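Local coordinates for protein glutathione S-transferase (Natrialba magadii ATCC 43099, PDB 6GZF) that probably transfers glutathione to or from its substrates as a Xi-class glutathione transferase, perhaps as a glutathionyl-hydroquinone reductase, at residues T35-W40 with D143-N148; N39-D44 with M154-T159; A63-H68 with E295-T300; V195-F200 with D208-E213; F250-H255 with P314-E319. All coordinates share one frame; numbering follows the deposited sequence.

Contact 1. Residues T35-W40 with D143-N148; sequences TTFRNW and DTIVNN
The side-chain amide of N147 adds a bond to the single backbone bridge with R38: ND2 bonds N39 O at 2.9 Å, nearly straight at 169°. The acceptor lies almost in the amide plane, while the donor stands above the carbonyl plane. The other atom of the amide, OD1, receives E149 N, and ND2 also reaches E152. Around the bridge the backbone bonds are weak: N148 N reaches F37 O at 2.9 Å and N39 N reaches V146 O at 3.1 Å, both well bent. The loop 35-40 leans on the edge of strand 144-147, the outermost strand on this side of the thioredoxin-like sheet, just where V146 and N147 both face L137 in a classic beta bulge. F37 turns its ring across I145. Its chi1 of -61° sets CG beside the backbone N, and I145 CD1 sits over the ring centre in a CH-pi contact, 4.0 Å from the centroid. An alanine at F37 would probably leave I145 CD1 and CB without this cover and open a gap between loop and strand. The R38 guanidinium makes a salt bridge through NE to E149, a predicted glutathione-binding residue.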
# COMPACT_ATOMS: atom_id res chain seq x y z
N THR A 35 19.01 0.16 27.36
CA THR A 35 20.44 0.44 27.31
C THR A 35 20.94 0.26 25.88
O THR A 35 20.55 -0.68 25.19
CB THR A 35 21.24 -0.49 28.25
OG1 THR A 35 20.77 -0.33 29.59
CG2 THR A 35 22.73 -0.18 28.19
N THR A 36 21.79 1.17 25.41
CA THR A 36 22.40 1.03 24.10
C THR A 36 23.92 0.95 24.24
O THR A 36 24.47 1.11 25.33
CB THR A 36 22.02 2.18 23.16
OG1 THR A 36 22.44 3.43 23.72
CG2 THR A 36 20.52 2.20 22.93
N PHE A 37 24.60 0.70 23.12
CA PHE A 37 26.05 0.55 23.11
C PHE A 37 26.68 1.65 22.26
O PHE A 37 26.50 1.67 21.04
CB PHE A 37 26.44 -0.84 22.60
CG PHE A 37 25.91 -1.97 23.44
CD1 PHE A 37 24.59 -2.37 23.34
CD2 PHE A 37 26.74 -2.64 24.33
CE1 PHE A 37 24.10 -3.41 24.11
CE2 PHE A 37 26.26 -3.68 25.10
CZ PHE A 37 24.93 -4.06 24.99
N ARG A 38 27.42 2.55 22.90
CA ARG A 38 27.89 3.76 22.23
C ARG A 38 29.39 4.01 22.32
O ARG A 38 29.83 5.16 22.31
CB ARG A 38 27.15 4.97 22.79
CG ARG A 38 25.64 4.86 22.73
CD ARG A 38 25.09 5.62 21.53
NE ARG A 38 23.64 5.66 21.53
CZ ARG A 38 22.91 6.65 22.02
NH1 ARG A 38 21.59 6.60 21.97
NH2 ARG A 38 23.51 7.71 22.56
N ASN A 39 30.18 2.95 22.41
CA ASN A 39 31.63 3.11 22.35
C ASN A 39 32.08 3.43 20.93
O ASN A 39 31.41 3.07 19.96
CB ASN A 39 32.35 1.85 22.86
CG ASN A 39 32.35 1.76 24.38
OD1 ASN A 39 33.06 2.51 25.05
ND2 ASN A 39 31.56 0.84 24.92
N TRP A 40 33.21 4.11 20.81
CA TRP A 40 33.73 4.50 19.51
C TRP A 40 35.08 3.85 19.22
O TRP A 40 35.90 3.67 20.12
CB TRP A 40 33.88 6.02 19.41
CG TRP A 40 32.60 6.76 19.23
CD1 TRP A 40 31.59 6.90 20.14
CD2 TRP A 40 32.19 7.50 18.07
NE1 TRP A 40 30.57 7.66 19.62
CE2 TRP A 40 30.92 8.04 18.35
CE3 TRP A 40 32.77 7.74 16.83
CZ2 TRP A 40 30.23 8.82 17.42
CZ3 TRP A 40 32.08 8.52 15.91
CH2 TRP A 40 30.82 9.04 16.21
N ASP A 143 35.91 -9.04 23.03
CA ASP A 143 34.77 -9.95 22.92
C ASP A 143 33.49 -9.29 23.44
O ASP A 143 32.86 -9.79 24.37
CB ASP A 143 35.04 -11.25 23.67
CG ASP A 143 34.07 -12.35 23.30
OD1 ASP A 143 33.66 -12.42 22.12
OD2 ASP A 143 33.71 -13.15 24.19
N THR A 144 33.11 -8.18 22.83
CA THR A 144 31.93 -7.43 23.25
C THR A 144 31.44 -6.49 22.16
O THR A 144 32.10 -6.31 21.13
CB THR A 144 32.20 -6.62 24.53
OG1 THR A 144 30.99 -6.02 24.99
CG2 THR A 144 33.23 -5.53 24.26
N ILE A 145 30.28 -5.88 22.38
CA ILE A 145 29.71 -4.92 21.43
C ILE A 145 30.35 -3.55 21.58
O ILE A 145 30.26 -2.93 22.64
CB ILE A 145 28.18 -4.78 21.61
CG1 ILE A 145 27.49 -6.14 21.47
CG2 ILE A 145 27.63 -3.79 20.60
CD1 ILE A 145 26.00 -6.09 21.73
N VAL A 146 30.99 -3.07 20.52
CA VAL A 146 31.56 -1.73 20.52
C VAL A 146 30.45 -0.69 20.35
O VAL A 146 30.18 0.09 21.26
CB VAL A 146 32.60 -1.55 19.40
CG1 VAL A 146 32.97 -0.07 19.25
CG2 VAL A 146 33.84 -2.38 19.69
N ASN A 147 29.81 -0.70 19.19
CA ASN A 147 28.76 0.28 18.90
C ASN A 147 27.51 -0.38 18.33
O ASN A 147 27.57 -1.45 17.74
CB ASN A 147 29.29 1.34 17.94
CG ASN A 147 28.44 2.60 17.96
OD1 ASN A 147 27.40 2.67 17.30
ND2 ASN A 147 28.88 3.60 18.71
N ASN A 148 26.38 0.29 18.52
CA ASN A 148 25.08 -0.27 18.18
C ASN A 148 24.24 0.73 17.39
O ASN A 148 23.04 0.53 17.17
CB ASN A 148 24.35 -0.70 19.45
CG ASN A 148 23.17 -1.61 19.18
OD1 ASN A 148 23.08 -2.24 18.13
ND2 ASN A 148 22.25 -1.68 20.14

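Contact 2. Residues N39-D44 with M154-T159; sequences NWVQDD and MRMFDT
V41 and M156 mark the closest backbone approach, CA to CA 6.4 Å, where the irregular segment 39-44 runs past the last turns of helix 150-159. The thioether of M156 carries much of the contact. Its SD receives a weak but straight hydrogen bond from V41 N, 3.6 Å long with an angle of 167°, and it also touches V41 CG2 at 3.9 Å. The M156 side chain bends at its last torsion (chi3 76°), and the terminal CE then lies against W40, 4.0 Å from the ring atom CE3 and close to W40 CA. R155 meets the same indole differently: its CG comes up in the ring plane at the outer edge of the six-membered ring, 3.7 Å from W40 CZ3. Only the aliphatic root of R155 is used here. Beyond it the chain bends and carries the guanidinium away to salt bridges with D181 and E238 and a cation-pi contact with Y172. Further along, a water donates to D43 OD2 at 3.2 Å and, more weakly, to T159 O, linking the loop to the final residue of the helix. V41 and M156 both rest on L137 of strand 136-139 and reach strand 144-147 through V146 and N147, while M154 and F157 pack on T73 of helix 65-77.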
# COMPACT_ATOMS: atom_id res chain seq x y z
N ASN A 39 30.18 2.95 22.41
CA ASN A 39 31.63 3.11 22.35
C ASN A 39 32.08 3.43 20.93
O ASN A 39 31.41 3.07 19.96
CB ASN A 39 32.35 1.85 22.86
CG ASN A 39 32.35 1.76 24.38
OD1 ASN A 39 33.06 2.51 25.05
ND2 ASN A 39 31.56 0.84 24.92
N TRP A 40 33.21 4.11 20.81
CA TRP A 40 33.73 4.50 19.51
C TRP A 40 35.08 3.85 19.22
O TRP A 40 35.90 3.67 20.12
CB TRP A 40 33.88 6.02 19.41
CG TRP A 40 32.60 6.76 19.23
CD1 TRP A 40 31.59 6.90 20.14
CD2 TRP A 40 32.19 7.50 18.07
NE1 TRP A 40 30.57 7.66 19.62
CE2 TRP A 40 30.92 8.04 18.35
CE3 TRP A 40 32.77 7.74 16.83
CZ2 TRP A 40 30.23 8.82 17.42
CZ3 TRP A 40 32.08 8.52 15.91
CH2 TRP A 40 30.82 9.04 16.21
N VAL A 41 35.30 3.50 17.96
CA VAL A 41 36.63 3.15 17.50
C VAL A 41 37.35 4.44 17.14
O VAL A 41 36.89 5.18 16.27
CB VAL A 41 36.60 2.20 16.28
CG1 VAL A 41 38.02 1.89 15.82
CG2 VAL A 41 35.86 0.92 16.62
N GLN A 42 38.45 4.72 17.82
CA GLN A 42 39.13 6.00 17.66
C GLN A 42 40.60 5.84 17.30
O GLN A 42 41.35 5.17 18.01
CB GLN A 42 38.99 6.82 18.95
CG GLN A 42 37.58 7.31 19.24
CD GLN A 42 37.16 8.44 18.33
OE1 GLN A 42 36.53 8.23 17.29
NE2 GLN A 42 37.50 9.67 18.71
N ASP A 43 41.00 6.47 16.20
CA ASP A 43 42.40 6.48 15.79
C ASP A 43 43.21 7.32 16.77
O ASP A 43 43.58 8.46 16.48
CB ASP A 43 42.55 7.02 14.37
CG ASP A 43 43.86 6.63 13.72
OD1 ASP A 43 44.81 6.28 14.46
OD2 ASP A 43 43.95 6.66 12.48
N ASP A 44 43.48 6.74 17.94
CA ASP A 44 44.14 7.46 19.02
C ASP A 44 44.88 6.49 19.93
O ASP A 44 44.28 5.55 20.46
CB ASP A 44 43.12 8.27 19.82
CG ASP A 44 43.70 9.53 20.42
OD1 ASP A 44 44.34 9.45 21.49
OD2 ASP A 44 43.53 10.61 19.81
N MET A 154 28.71 4.33 10.91
CA MET A 154 28.99 4.92 9.61
C MET A 154 30.08 5.98 9.72
O MET A 154 31.01 6.02 8.91
CB MET A 154 27.73 5.53 9.01
CG MET A 154 27.99 6.40 7.78
SD MET A 154 26.51 6.80 6.83
CE MET A 154 25.61 7.82 8.00
N ARG A 155 29.97 6.83 10.73
CA ARG A 155 30.91 7.91 10.96
C ARG A 155 32.33 7.40 11.24
O ARG A 155 33.29 7.88 10.64
CB ARG A 155 30.45 8.80 12.12
CG ARG A 155 31.44 9.88 12.52
CD ARG A 155 31.72 10.83 11.37
NE ARG A 155 30.51 11.51 10.91
CZ ARG A 155 30.03 12.62 11.46
NH1 ARG A 155 28.92 13.17 10.98
NH2 ARG A 155 30.64 13.18 12.49
N MET A 156 32.45 6.43 12.14
CA MET A 156 33.76 5.93 12.51
C MET A 156 34.37 5.07 11.39
O MET A 156 35.59 4.99 11.26
CB MET A 156 33.69 5.14 13.82
CG MET A 156 32.94 3.83 13.75
SD MET A 156 32.87 3.02 15.36
CE MET A 156 31.62 4.00 16.20
N PHE A 157 33.51 4.43 10.60
CA PHE A 157 33.97 3.75 9.38
C PHE A 157 34.59 4.78 8.44
O PHE A 157 35.54 4.49 7.72
CB PHE A 157 32.82 3.04 8.67
CG PHE A 157 32.50 1.67 9.21
CD1 PHE A 157 33.07 1.23 10.39
CD2 PHE A 157 31.64 0.83 8.52
CE1 PHE A 157 32.78 -0.03 10.88
CE2 PHE A 157 31.35 -0.43 9.01
CZ PHE A 157 31.92 -0.86 10.19
N ASP A 158 34.03 5.98 8.48
CA ASP A 158 34.37 7.04 7.54
C ASP A 158 35.65 7.78 7.92
O ASP A 158 36.47 8.10 7.06
CB ASP A 158 33.20 8.03 7.45
CG ASP A 158 33.30 8.96 6.27
OD1 ASP A 158 34.03 8.63 5.31
OD2 ASP A 158 32.65 10.02 6.30
N THR A 159 35.82 8.06 9.21
CA THR A 159 36.87 8.98 9.64
C THR A 159 38.00 8.35 10.46
O THR A 159 38.96 9.04 10.80
CB THR A 159 36.27 10.13 10.47
OG1 THR A 159 35.67 9.60 11.66
CG2 THR A 159 35.22 10.88 9.67
O HOH W 1 41.78 7.19 10.20

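Contact 3. Residues A63-H68 with E295-T300; sequences ACPWAH and EHYYTT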
# COMPACT_ATOMS: atom_id res chain seq x y z
N ALA A 63 17.97 -6.16 4.84
CA ALA A 63 16.65 -5.54 4.79
C ALA A 63 16.59 -4.26 5.61
O ALA A 63 15.81 -3.35 5.30
CB ALA A 63 15.61 -6.52 5.28
N CYS A 64 17.40 -4.18 6.66
CA CYS A 64 17.40 -3.02 7.54
C CYS A 64 18.15 -1.84 6.93
O CYS A 64 19.33 -1.97 6.58
CB CYS A 64 18.00 -3.38 8.90
SG CYS A 64 17.72 -2.16 10.20
N PRO A 65 17.48 -0.69 6.80
CA PRO A 65 18.08 0.51 6.20
C PRO A 65 19.12 1.15 7.12
O PRO A 65 19.96 1.92 6.66
CB PRO A 65 16.88 1.44 6.01
CG PRO A 65 15.95 1.05 7.10
CD PRO A 65 16.11 -0.44 7.27
N TRP A 66 19.05 0.83 8.40
CA TRP A 66 20.01 1.34 9.37
C TRP A 66 21.31 0.56 9.26
O TRP A 66 22.40 1.14 9.23
CB TRP A 66 19.43 1.27 10.78
CG TRP A 66 18.06 1.87 10.85
CD1 TRP A 66 16.87 1.21 10.77
CD2 TRP A 66 17.74 3.26 10.99
NE1 TRP A 66 15.83 2.10 10.86
CE2 TRP A 66 16.34 3.36 10.99
CE3 TRP A 66 18.51 4.42 11.11
CZ2 TRP A 66 15.68 4.59 11.11
CZ3 TRP A 66 17.85 5.63 11.24
CH2 TRP A 66 16.46 5.71 11.24
N ALA A 67 21.19 -0.76 9.17
CA ALA A 67 22.35 -1.61 8.95
C ALA A 67 22.94 -1.37 7.57
O ALA A 67 24.16 -1.40 7.38
CB ALA A 67 21.98 -3.08 9.12
N HIS A 68 22.06 -1.10 6.60
CA HIS A 68 22.47 -0.85 5.22
C HIS A 68 23.38 0.36 5.12
O HIS A 68 24.23 0.44 4.22
CB HIS A 68 21.23 -0.66 4.33
CG HIS A 68 21.54 -0.61 2.87
ND1 HIS A 68 20.67 -0.07 1.95
CD2 HIS A 68 22.61 -1.05 2.17
CE1 HIS A 68 21.20 -0.16 0.74
NE2 HIS A 68 22.38 -0.75 0.84
N GLU A 295 11.07 -9.54 1.53
CA GLU A 295 10.72 -10.71 2.34
C GLU A 295 10.55 -10.33 3.81
O GLU A 295 9.64 -10.83 4.48
CB GLU A 295 11.78 -11.80 2.20
CG GLU A 295 11.43 -13.08 2.95
CD GLU A 295 12.55 -14.10 2.94
OE1 GLU A 295 13.49 -13.94 2.13
OE2 GLU A 295 12.48 -15.07 3.73
N HIS A 296 11.42 -9.46 4.30
CA HIS A 296 11.37 -9.04 5.69
C HIS A 296 10.10 -8.25 5.99
O HIS A 296 9.30 -8.65 6.82
CB HIS A 296 12.60 -8.21 6.05
CG HIS A 296 12.56 -7.63 7.43
ND1 HIS A 296 12.88 -8.35 8.55
CD2 HIS A 296 12.24 -6.38 7.86
CE1 HIS A 296 12.75 -7.58 9.62
NE2 HIS A 296 12.37 -6.38 9.23
N TYR A 297 9.93 -7.13 5.31
CA TYR A 297 8.85 -6.21 5.66
C TYR A 297 7.45 -6.78 5.43
O TYR A 297 6.51 -6.41 6.13
CB TYR A 297 9.01 -4.91 4.88
CG TYR A 297 10.13 -4.04 5.41
CD1 TYR A 297 11.45 -4.29 5.07
CD2 TYR A 297 9.86 -2.98 6.26
CE1 TYR A 297 12.47 -3.51 5.55
CE2 TYR A 297 10.88 -2.19 6.75
CZ TYR A 297 12.19 -2.46 6.40
OH TYR A 297 13.20 -1.67 6.89
N TYR A 298 7.32 -7.69 4.47
CA TYR A 298 6.00 -8.21 4.13
C TYR A 298 5.61 -9.49 4.89
O TYR A 298 4.44 -9.84 4.95
CB TYR A 298 5.90 -8.47 2.62
CG TYR A 298 5.70 -7.21 1.81
CD1 TYR A 298 4.46 -6.57 1.77
CD2 TYR A 298 6.74 -6.66 1.07
CE1 TYR A 298 4.28 -5.42 1.02
CE2 TYR A 298 6.56 -5.51 0.32
CZ TYR A 298 5.33 -4.89 0.30
OH TYR A 298 5.14 -3.75 -0.44
N THR A 299 6.59 -10.17 5.48
CA THR A 299 6.30 -11.44 6.17
C THR A 299 6.69 -11.46 7.65
O THR A 299 6.41 -12.43 8.35
CB THR A 299 7.00 -12.63 5.48
OG1 THR A 299 8.40 -12.60 5.78
CG2 THR A 299 6.80 -12.58 3.97
N THR A 300 7.33 -10.39 8.13
CA THR A 300 7.81 -10.35 9.51
C THR A 300 6.87 -9.48 10.36
O THR A 300 6.89 -9.54 11.59
CB THR A 300 9.29 -9.84 9.56
OG1 THR A 300 10.18 -10.94 9.37
CG2 THR A 300 9.65 -9.15 10.87
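A63 and H296 bring the two backbones nearest, with CA atoms 6.4 Å apart, where the start of helix 65-77 meets the final turns of helix 290-299. The A63 methyl presses on the root of the imidazole side chain, CB to H296 CB 3.5 Å. H296 holds CG anti to its backbone N (chi1 174°), which keeps CG 3.9 Å from A63 CB; ND1 bonds P90 O. A63 O lies in the ring plane of Y297 at its edge, 3.4 Å from CE1, and CD2 of H296 covers part of one ring face, toward the rim. Y297 OH touches P65 CD at 3.2 Å. It is also 3.5 Å from A63 O, a long, weak approach; its polar partner outside the segments is the hydroxyl of Y196, modelled implausibly close. C64, the predicted nucleophile, stands at the helix start as in other thioredoxin-fold transferases. Y297, predicted to lower its pKa, has OH 5.6 Å from C64 SG, too far for a direct hydrogen bond. The contact joins the N-terminal thioredoxin-like domain to the C-terminal helical domain. P65 also packs on Y254 and Y297 on V253, both of helix 250-254, while W66 lies against Y188 of helix 177-192.

Contact 4. Residues V195-F200 with D208-E213; sequences VYRAGF and DEAVAE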
# COMPACT_ATOMS: atom_id res chain seq x y z
N VAL A 195 8.67 7.04 8.11
CA VAL A 195 7.98 5.95 7.42
C VAL A 195 7.53 4.86 8.39
O VAL A 195 6.46 4.27 8.20
CB VAL A 195 8.88 5.33 6.33
CG1 VAL A 195 8.93 6.23 5.11
CG2 VAL A 195 10.28 5.06 6.86
N TYR A 196 8.33 4.60 9.42
CA TYR A 196 7.99 3.59 10.41
C TYR A 196 6.93 4.11 11.38
O TYR A 196 6.11 3.35 11.89
CB TYR A 196 9.23 3.15 11.19
CG TYR A 196 10.24 2.41 10.34
CD1 TYR A 196 11.21 3.09 9.62
CD2 TYR A 196 10.21 1.02 10.26
CE1 TYR A 196 12.13 2.42 8.84
CE2 TYR A 196 11.13 0.34 9.48
CZ TYR A 196 12.08 1.04 8.77
OH TYR A 196 12.99 0.36 8.00
N ARG A 197 6.95 5.42 11.62
CA ARG A 197 5.94 6.06 12.46
C ARG A 197 4.59 5.98 11.77
O ARG A 197 3.56 5.78 12.42
CB ARG A 197 6.33 7.51 12.76
CG ARG A 197 5.29 8.29 13.55
CD ARG A 197 5.90 9.52 14.19
NE ARG A 197 4.89 10.42 14.74
CZ ARG A 197 4.55 11.59 14.20
NH1 ARG A 197 3.63 12.34 14.77
NH2 ARG A 197 5.15 12.00 13.09
N ALA A 198 4.60 6.14 10.45
CA ALA A 198 3.38 6.04 9.66
C ALA A 198 2.92 4.59 9.54
O ALA A 198 1.73 4.30 9.57
CB ALA A 198 3.60 6.64 8.28
N GLY A 199 3.88 3.68 9.41
CA GLY A 199 3.59 2.27 9.21
C GLY A 199 3.04 1.56 10.43
O GLY A 199 2.09 0.79 10.33
N PHE A 200 3.65 1.81 11.58
CA PHE A 200 3.22 1.18 12.83
C PHE A 200 2.23 2.07 13.58
O PHE A 200 1.94 1.83 14.75
CB PHE A 200 4.42 0.86 13.72
CG PHE A 200 5.48 0.04 13.04
CD1 PHE A 200 5.13 -1.00 12.19
CD2 PHE A 200 6.82 0.31 13.26
CE1 PHE A 200 6.11 -1.75 11.57
CE2 PHE A 200 7.80 -0.44 12.64
CZ PHE A 200 7.44 -1.47 11.79
N ASP A 208 -1.49 10.68 10.22
CA ASP A 208 -1.67 11.87 9.39
C ASP A 208 -0.47 12.80 9.46
O ASP A 208 -0.00 13.30 8.43
CB ASP A 208 -2.94 12.62 9.83
CG ASP A 208 -4.20 11.82 9.57
OD1 ASP A 208 -4.19 10.95 8.68
OD2 ASP A 208 -5.21 12.07 10.27
N GLU A 209 0.03 13.03 10.66
CA GLU A 209 1.20 13.89 10.86
C GLU A 209 2.46 13.26 10.26
O GLU A 209 3.25 13.94 9.61
CB GLU A 209 1.43 14.16 12.34
CG GLU A 209 0.36 15.03 12.98
CD GLU A 209 0.54 15.15 14.49
OE1 GLU A 209 1.69 15.05 14.96
OE2 GLU A 209 -0.47 15.35 15.20
N ALA A 210 2.62 11.96 10.47
CA ALA A 210 3.78 11.23 9.98
C ALA A 210 3.86 11.26 8.46
O ALA A 210 4.94 11.34 7.88
CB ALA A 210 3.76 9.80 10.48
N VAL A 211 2.70 11.20 7.81
CA VAL A 211 2.63 11.23 6.35
C VAL A 211 2.81 12.66 5.83
O VAL A 211 3.54 12.89 4.86
CB VAL A 211 1.30 10.66 5.84
CG1 VAL A 211 1.15 10.89 4.34
CG2 VAL A 211 1.21 9.18 6.17
N ALA A 212 2.15 13.61 6.48
CA ALA A 212 2.23 15.01 6.09
C ALA A 212 3.65 15.54 6.18
O ALA A 212 4.15 16.18 5.25
CB ALA A 212 1.30 15.86 6.95
N GLU A 213 4.31 15.26 7.30
CA GLU A 213 5.69 15.69 7.51
C GLU A 213 6.65 15.01 6.55
O GLU A 213 7.61 15.63 6.07
CB GLU A 213 6.12 15.42 8.96
CG GLU A 213 5.62 16.44 9.96
CD GLU A 213 6.75 17.27 10.55
OE1 GLU A 213 7.92 16.88 10.39
OE2 GLU A 213 6.46 18.32 11.17
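R197 reaches over to the neighbouring helix with its chain extended, CG being anti to the backbone N (chi1 176°). Its CG rests on the A210 methyl, 3.7 Å from A210 CB. The guanidinium brings NH2 3.5 Å from A210 CA and NH1 3.3 Å from E209 OE1. That last pair is a salt bridge with a weak hydrogen bond; the oxygen comes in at the guanidinium edge, but the two charged planes are turned 61° apart. An alanine in place of R197 would probably leave E209 without its charged mate and uncover part of A210. One residue on, A198 sits methyl to methyl with A210, CB to CB 3.9 Å, and touches V211 CG2. Small residues here accompany a close approach, the axes of 195-199 and 208-213 passing 8.3 Å apart and crossing at -148°. In the C-terminal all-helical domain these successive helices run nearly antiparallel; Y196 reaches Y254 and Y297, V195 packs on F250 of helix 250-254, and V211 meets R312 of the second subunit.

Contact 5. Residues F250-H255 with P314-E319; sequences FDNVYH and PDLDFE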
# COMPACT_ATOMS: atom_id res chain seq x y z
N PHE A 250 11.51 2.74 -0.50
CA PHE A 250 10.25 3.47 -0.44
C PHE A 250 9.17 2.90 -1.36
O PHE A 250 8.06 2.62 -0.92
CB PHE A 250 10.48 4.95 -0.77
CG PHE A 250 9.40 5.87 -0.27
CD1 PHE A 250 8.20 5.99 -0.96
CD2 PHE A 250 9.58 6.61 0.88
CE1 PHE A 250 7.21 6.83 -0.50
CE2 PHE A 250 8.59 7.45 1.34
CZ PHE A 250 7.40 7.56 0.66
N ASP A 251 9.50 2.74 -2.64
CA ASP A 251 8.50 2.37 -3.64
C ASP A 251 8.16 0.89 -3.65
O ASP A 251 7.12 0.49 -4.19
CB ASP A 251 8.97 2.81 -5.03
CG ASP A 251 8.95 4.31 -5.21
OD1 ASP A 251 8.79 5.02 -4.19
OD2 ASP A 251 9.09 4.78 -6.35
N ASN A 252 9.01 0.06 -3.05
CA ASN A 252 8.76 -1.37 -2.99
C ASN A 252 8.13 -1.79 -1.66
O ASN A 252 7.47 -2.82 -1.58
CB ASN A 252 10.05 -2.16 -3.21
CG ASN A 252 10.30 -2.48 -4.67
OD1 ASN A 252 10.98 -1.74 -5.37
ND2 ASN A 252 9.75 -3.60 -5.13
N VAL A 253 8.33 -0.98 -0.63
CA VAL A 253 7.87 -1.33 0.71
C VAL A 253 7.08 -0.21 1.40
O VAL A 253 5.88 -0.36 1.66
CB VAL A 253 9.05 -1.72 1.62
CG1 VAL A 253 8.58 -1.91 3.05
CG2 VAL A 253 9.73 -2.98 1.11
N TYR A 254 7.75 0.90 1.68
CA TYR A 254 7.18 1.98 2.48
C TYR A 254 5.87 2.52 1.91
O TYR A 254 4.93 2.82 2.65
CB TYR A 254 8.19 3.12 2.61
CG TYR A 254 9.43 2.76 3.39
CD1 TYR A 254 9.41 1.75 4.35
CD2 TYR A 254 10.63 3.42 3.16
CE1 TYR A 254 10.55 1.41 5.06
CE2 TYR A 254 11.77 3.09 3.87
CZ TYR A 254 11.73 2.09 4.81
OH TYR A 254 12.87 1.76 5.52
N HIS A 255 5.82 2.64 0.59
CA HIS A 255 4.66 3.20 -0.11
C HIS A 255 3.39 2.37 0.11
O HIS A 255 2.32 2.93 0.33
CB HIS A 255 4.97 3.32 -1.60
CG HIS A 255 3.92 4.04 -2.38
ND1 HIS A 255 2.69 3.49 -2.67
CD2 HIS A 255 3.93 5.27 -2.96
CE1 HIS A 255 1.98 4.35 -3.38
NE2 HIS A 255 2.71 5.44 -3.57
N PRO A 314 6.57 -2.04 -8.11
CA PRO A 314 6.85 -1.49 -9.44
C PRO A 314 8.05 -2.15 -10.11
O PRO A 314 8.89 -2.74 -9.43
CB PRO A 314 7.13 -0.01 -9.16
CG PRO A 314 6.60 0.25 -7.79
CD PRO A 314 6.78 -1.04 -7.05
N ASP A 315 8.12 -2.04 -11.43
CA ASP A 315 9.29 -2.49 -12.18
C ASP A 315 10.28 -1.33 -12.27
O ASP A 315 10.28 -0.57 -13.24
CB ASP A 315 8.90 -2.98 -13.57
CG ASP A 315 9.96 -3.86 -14.20
OD1 ASP A 315 10.67 -4.57 -13.45
OD2 ASP A 315 10.09 -3.84 -15.44
N LEU A 316 11.12 -1.20 -11.25
CA LEU A 316 12.02 -0.06 -11.13
C LEU A 316 13.34 -0.27 -11.87
O LEU A 316 14.11 -1.16 -11.54
CB LEU A 316 12.30 0.24 -9.66
CG LEU A 316 11.17 0.94 -8.90
CD1 LEU A 316 11.53 1.09 -7.43
CD2 LEU A 316 10.86 2.29 -9.52
N ASP A 317 13.59 0.58 -12.87
CA ASP A 317 14.84 0.54 -13.60
C ASP A 317 15.87 1.44 -12.94
O ASP A 317 16.07 2.58 -13.35
CB ASP A 317 14.62 0.96 -15.06
CG ASP A 317 15.79 0.57 -15.96
OD1 ASP A 317 16.57 -0.33 -15.57
OD2 ASP A 317 15.91 1.16 -17.05
N PHE A 318 16.52 0.92 -11.90
CA PHE A 318 17.56 1.66 -11.20
C PHE A 318 18.73 1.96 -12.13
O PHE A 318 19.43 2.96 -11.96
CB PHE A 318 18.06 0.87 -9.99
CG PHE A 318 17.09 0.84 -8.84
CD1 PHE A 318 16.79 1.99 -8.14
CD2 PHE A 318 16.51 -0.35 -8.44
CE1 PHE A 318 15.90 1.96 -7.07
CE2 PHE A 318 15.62 -0.39 -7.38
CZ PHE A 318 15.32 0.77 -6.70
N GLU A 319 18.93 1.09 -13.11
CA GLU A 319 20.05 1.22 -14.04
C GLU A 319 19.74 2.15 -15.20
O GLU A 319 20.51 2.25 -16.15
CB GLU A 319 20.46 -0.16 -14.57
CG GLU A 319 20.70 -1.20 -13.48
CD GLU A 319 22.09 -1.11 -12.87
OE1 GLU A 319 22.76 -0.07 -13.03
OE2 GLU A 319 22.51 -2.10 -12.22
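The carboxylate of D251, whose backbone and CB touch P314 and L316, is gripped by two main-chain amides, I265 N on OD1 and R266 N on OD2. No hydrogen bond joins the two segments, which meet by packing. P314 lays its ring against the helix backbone, CD 3.3 Å from D251 O. L316 fills in beside it: chi1 of -76° sets CG beside the backbone N, and an extended chi2 (176°) carries CD1 to 3.9 Å from D251 CB. The same methyl meets N252 tip to tip, CD1 to OD1 3.5 Å. L316 also packs on W272 of helix 271-279, so the segment 314-319, beyond helix 290-299, touches both helices. Helix 250-254 contains a wider pi-type turn, with H255 N bonded to F250 O at 2.7 Å. From it H255 meets H255 and Y264 of the second subunit, and Y254 OH is hydrogen-bonded to Y196 OH in the active-site region of the helical domain, where Y254 probably lowers the pKa of the predicted nucleophilic cysteine.

How the contacts relate
From the N terminus, the loop between strands 15-17 and 56-60 starts both contact 1 and contact 2, which share N39 and W40 and tie it to strand 144-147 and then to helix 150-159. Before either closes, the chain passes through 63-68, so contact 3, closing only at 295-300, crosses both and ties the thioredoxin-like domain to the helical one. Within its long span, contact 4 closes a short turn between successive helices. Contact 5 opens after contact 4 and closes beyond contact 3, which it crosses, bringing the C-terminal segment back. Contacts 3, 4 and 5, with centres about 14 to 19 Å apart, converge on the hydroxyls of Y297, Y196 and Y254.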